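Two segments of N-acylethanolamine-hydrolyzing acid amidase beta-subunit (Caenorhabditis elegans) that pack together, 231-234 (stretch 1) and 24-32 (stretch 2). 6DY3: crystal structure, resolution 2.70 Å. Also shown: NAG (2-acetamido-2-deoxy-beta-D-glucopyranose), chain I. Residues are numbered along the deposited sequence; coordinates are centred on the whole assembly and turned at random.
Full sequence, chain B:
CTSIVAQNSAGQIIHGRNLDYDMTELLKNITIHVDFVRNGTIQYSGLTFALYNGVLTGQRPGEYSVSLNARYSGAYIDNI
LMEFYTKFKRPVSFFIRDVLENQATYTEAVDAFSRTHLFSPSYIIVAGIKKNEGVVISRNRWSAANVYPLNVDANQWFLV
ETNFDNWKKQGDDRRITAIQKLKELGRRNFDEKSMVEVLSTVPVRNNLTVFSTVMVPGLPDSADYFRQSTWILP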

# COMPACT_ATOMS: atom_id res chain seq x y z
N TRP B 231 -9.96 -2.85 9.40
CA TRP B 231 -11.24 -2.24 9.71
C TRP B 231 -11.60 -1.30 8.57
O TRP B 231 -10.89 -0.32 8.33
CB TRP B 231 -11.17 -1.50 11.04
CG TRP B 231 -12.41 -0.77 11.44
CD1 TRP B 231 -12.61 0.58 11.40
CD2 TRP B 231 -13.62 -1.34 11.98
NE1 TRP B 231 -13.87 0.89 11.87
CE2 TRP B 231 -14.51 -0.27 12.23
CE3 TRP B 231 -14.04 -2.64 12.26
CZ2 TRP B 231 -15.78 -0.47 12.74
CZ3 TRP B 231 -15.31 -2.83 12.77
CH2 TRP B 231 -16.17 -1.75 13.01
N ILE B 232 -12.68 -1.60 7.87
CA ILE B 232 -13.19 -0.70 6.84
C ILE B 232 -14.10 0.31 7.52
O ILE B 232 -15.09 -0.05 8.15
CB ILE B 232 -13.94 -1.48 5.75
CG1 ILE B 232 -13.01 -2.51 5.12
CG2 ILE B 232 -14.49 -0.52 4.69
CD1 ILE B 232 -13.66 -3.40 4.10
N LEU B 233 -13.75 1.60 7.40
CA LEU B 233 -14.42 2.58 8.23
C LEU B 233 -15.81 2.92 7.67
O LEU B 233 -16.01 2.94 6.46
CB LEU B 233 -13.59 3.84 8.35
CG LEU B 233 -12.39 3.62 9.28
CD1 LEU B 233 -11.19 3.21 8.47
CD2 LEU B 233 -12.09 4.83 10.12
N PRO B 234 -16.78 3.19 8.55
CA PRO B 234 -18.12 3.61 8.11
C PRO B 234 -18.12 5.01 7.49
O PRO B 234 -17.31 5.86 7.86
CB PRO B 234 -18.94 3.58 9.41
CG PRO B 234 -17.94 3.77 10.49
CD PRO B 234 -16.70 3.08 10.02
OXT PRO B 234 -18.92 5.30 6.60
C1 NAG I . -20.97 0.71 -1.84
C2 NAG I . -20.81 2.24 -1.69
C3 NAG I . -22.17 2.92 -1.49
C4 NAG I . -23.18 2.44 -2.53
C5 NAG I . -23.22 0.92 -2.56
C6 NAG I . -24.13 0.34 -3.62
C7 NAG I . -20.13 2.10 0.67
C8 NAG I . -19.14 2.53 1.70
N2 NAG I . -19.93 2.56 -0.57
O3 NAG I . -22.00 4.33 -1.60
O4 NAG I . -24.48 2.95 -2.23
O5 NAG I . -21.91 0.43 -2.84
O6 NAG I . -24.63 1.33 -4.51
O7 NAG I . -21.08 1.38 0.94
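Stretch 2 (24-32) TELLKNITI

Stretch 2 approaches the chain's C-terminal tail with a helix that includes residues 24-27, a type I turn from Lys28 to Thr31, and a strand beginning at Thr31. The register runs antiparallel in sequence: Ile232 has its nearest CA in Lys28, at 6.5 Å, whereas Pro234 has its nearest CA in Glu25, at 8.8 Å.

Trp231, in extended conformation (phi/psi -130/116), makes no contact with stretch 2; its closest side-chain approach is NE1 to Lys28 NZ, 8.5 Å. Ile232 continues the strand (-86/120) and directs its CA-to-CB bond toward stretch 2. With chi1 m and chi2 t, it reaches both ends of the turn: CG2 lies 3.7 Å from Lys28 CB, and CD1 lies 4.0 Å from Thr31 CB. Both are carbon-carbon packing distances.

At Leu233 the contact becomes polar. Its CA-to-CB bond points sideways, but its carbonyl O accepts a 2.8 Å hydrogen bond from Lys28 NZ, which the lysine's nearly extended side chain (m, then t throughout) carries there. At Pro234 the CA-to-CB bond points away, and the terminal carboxylate makes the contact: OXT forms a salt bridge with Lys28 NZ at 3.6 Å. Lys28 NZ also bridges Glu25 OE2 at 2.9 Å, so one ammonium serves two acidic groups, with OXT and OE2 about 87° apart at NZ. Their like charges approach to 4.1 Å (Pro234 OXT to Glu25 OE1).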

# COMPACT_ATOMS: atom_id res chain seq x y z
N THR B 24 -13.38 7.61 -1.73
CA THR B 24 -13.41 6.86 -0.47
C THR B 24 -14.46 5.75 -0.49
O THR B 24 -14.15 4.57 -0.32
CB THR B 24 -13.67 7.83 0.68
OG1 THR B 24 -12.87 9.01 0.52
CG2 THR B 24 -13.33 7.17 2.00
N GLU B 25 -15.73 6.13 -0.68
CA GLU B 25 -16.82 5.18 -0.44
C GLU B 25 -16.86 4.08 -1.50
O GLU B 25 -17.22 2.94 -1.20
CB GLU B 25 -18.15 5.94 -0.39
CG GLU B 25 -18.21 6.99 0.71
CD GLU B 25 -18.00 6.43 2.11
OE1 GLU B 25 -18.74 5.50 2.50
OE2 GLU B 25 -17.09 6.91 2.81
N LEU B 26 -16.52 4.40 -2.75
CA LEU B 26 -16.52 3.36 -3.78
C LEU B 26 -15.45 2.31 -3.50
O LEU B 26 -15.66 1.12 -3.76
CB LEU B 26 -16.31 3.97 -5.16
CG LEU B 26 -17.47 4.77 -5.75
CD1 LEU B 26 -17.12 5.29 -7.14
CD2 LEU B 26 -18.75 3.94 -5.80
N LEU B 27 -14.30 2.73 -2.96
CA LEU B 27 -13.21 1.79 -2.74
C LEU B 27 -13.49 0.86 -1.57
O LEU B 27 -12.98 -0.27 -1.55
CB LEU B 27 -11.90 2.54 -2.49
CG LEU B 27 -10.66 1.79 -2.97
CD1 LEU B 27 -10.58 1.82 -4.50
CD2 LEU B 27 -9.38 2.33 -2.34
N LYS B 28 -14.29 1.30 -0.59
CA LYS B 28 -14.58 0.47 0.57
C LYS B 28 -15.27 -0.83 0.17
O LYS B 28 -15.03 -1.88 0.78
CB LYS B 28 -15.45 1.24 1.57
CG LYS B 28 -14.74 2.39 2.26
CD LYS B 28 -15.67 3.11 3.21
CE LYS B 28 -14.94 4.22 3.95
NZ LYS B 28 -15.88 5.09 4.72
N ASN B 29 -16.12 -0.77 -0.84
CA ASN B 29 -16.87 -1.94 -1.29
C ASN B 29 -16.00 -3.00 -1.94
O ASN B 29 -16.49 -4.11 -2.16
CB ASN B 29 -17.96 -1.51 -2.28
CG ASN B 29 -19.16 -0.87 -1.61
OD1 ASN B 29 -19.51 -1.19 -0.47
ND2 ASN B 29 -19.79 0.05 -2.32
N ILE B 30 -14.74 -2.71 -2.27
CA ILE B 30 -13.91 -3.67 -2.98
C ILE B 30 -12.59 -3.89 -2.25
O ILE B 30 -11.64 -4.45 -2.81
CB ILE B 30 -13.68 -3.23 -4.43
CG1 ILE B 30 -12.97 -1.87 -4.49
CG2 ILE B 30 -15.01 -3.16 -5.17
CD1 ILE B 30 -12.46 -1.50 -5.86
N THR B 31 -12.52 -3.46 -0.99
CA THR B 31 -11.33 -3.70 -0.18
C THR B 31 -11.34 -5.15 0.30
O THR B 31 -12.33 -5.62 0.88
CB THR B 31 -11.27 -2.74 1.01
OG1 THR B 31 -11.22 -1.39 0.54
CG2 THR B 31 -10.04 -3.01 1.87
N ILE B 32 -10.23 -5.86 0.08
CA ILE B 32 -10.13 -7.28 0.39
C ILE B 32 -8.79 -7.57 1.05
O ILE B 32 -7.81 -6.84 0.86
CB ILE B 32 -10.33 -8.15 -0.87
CG1 ILE B 32 -9.26 -7.82 -1.92
CG2 ILE B 32 -11.73 -7.96 -1.44
CD1 ILE B 32 -9.26 -8.74 -3.12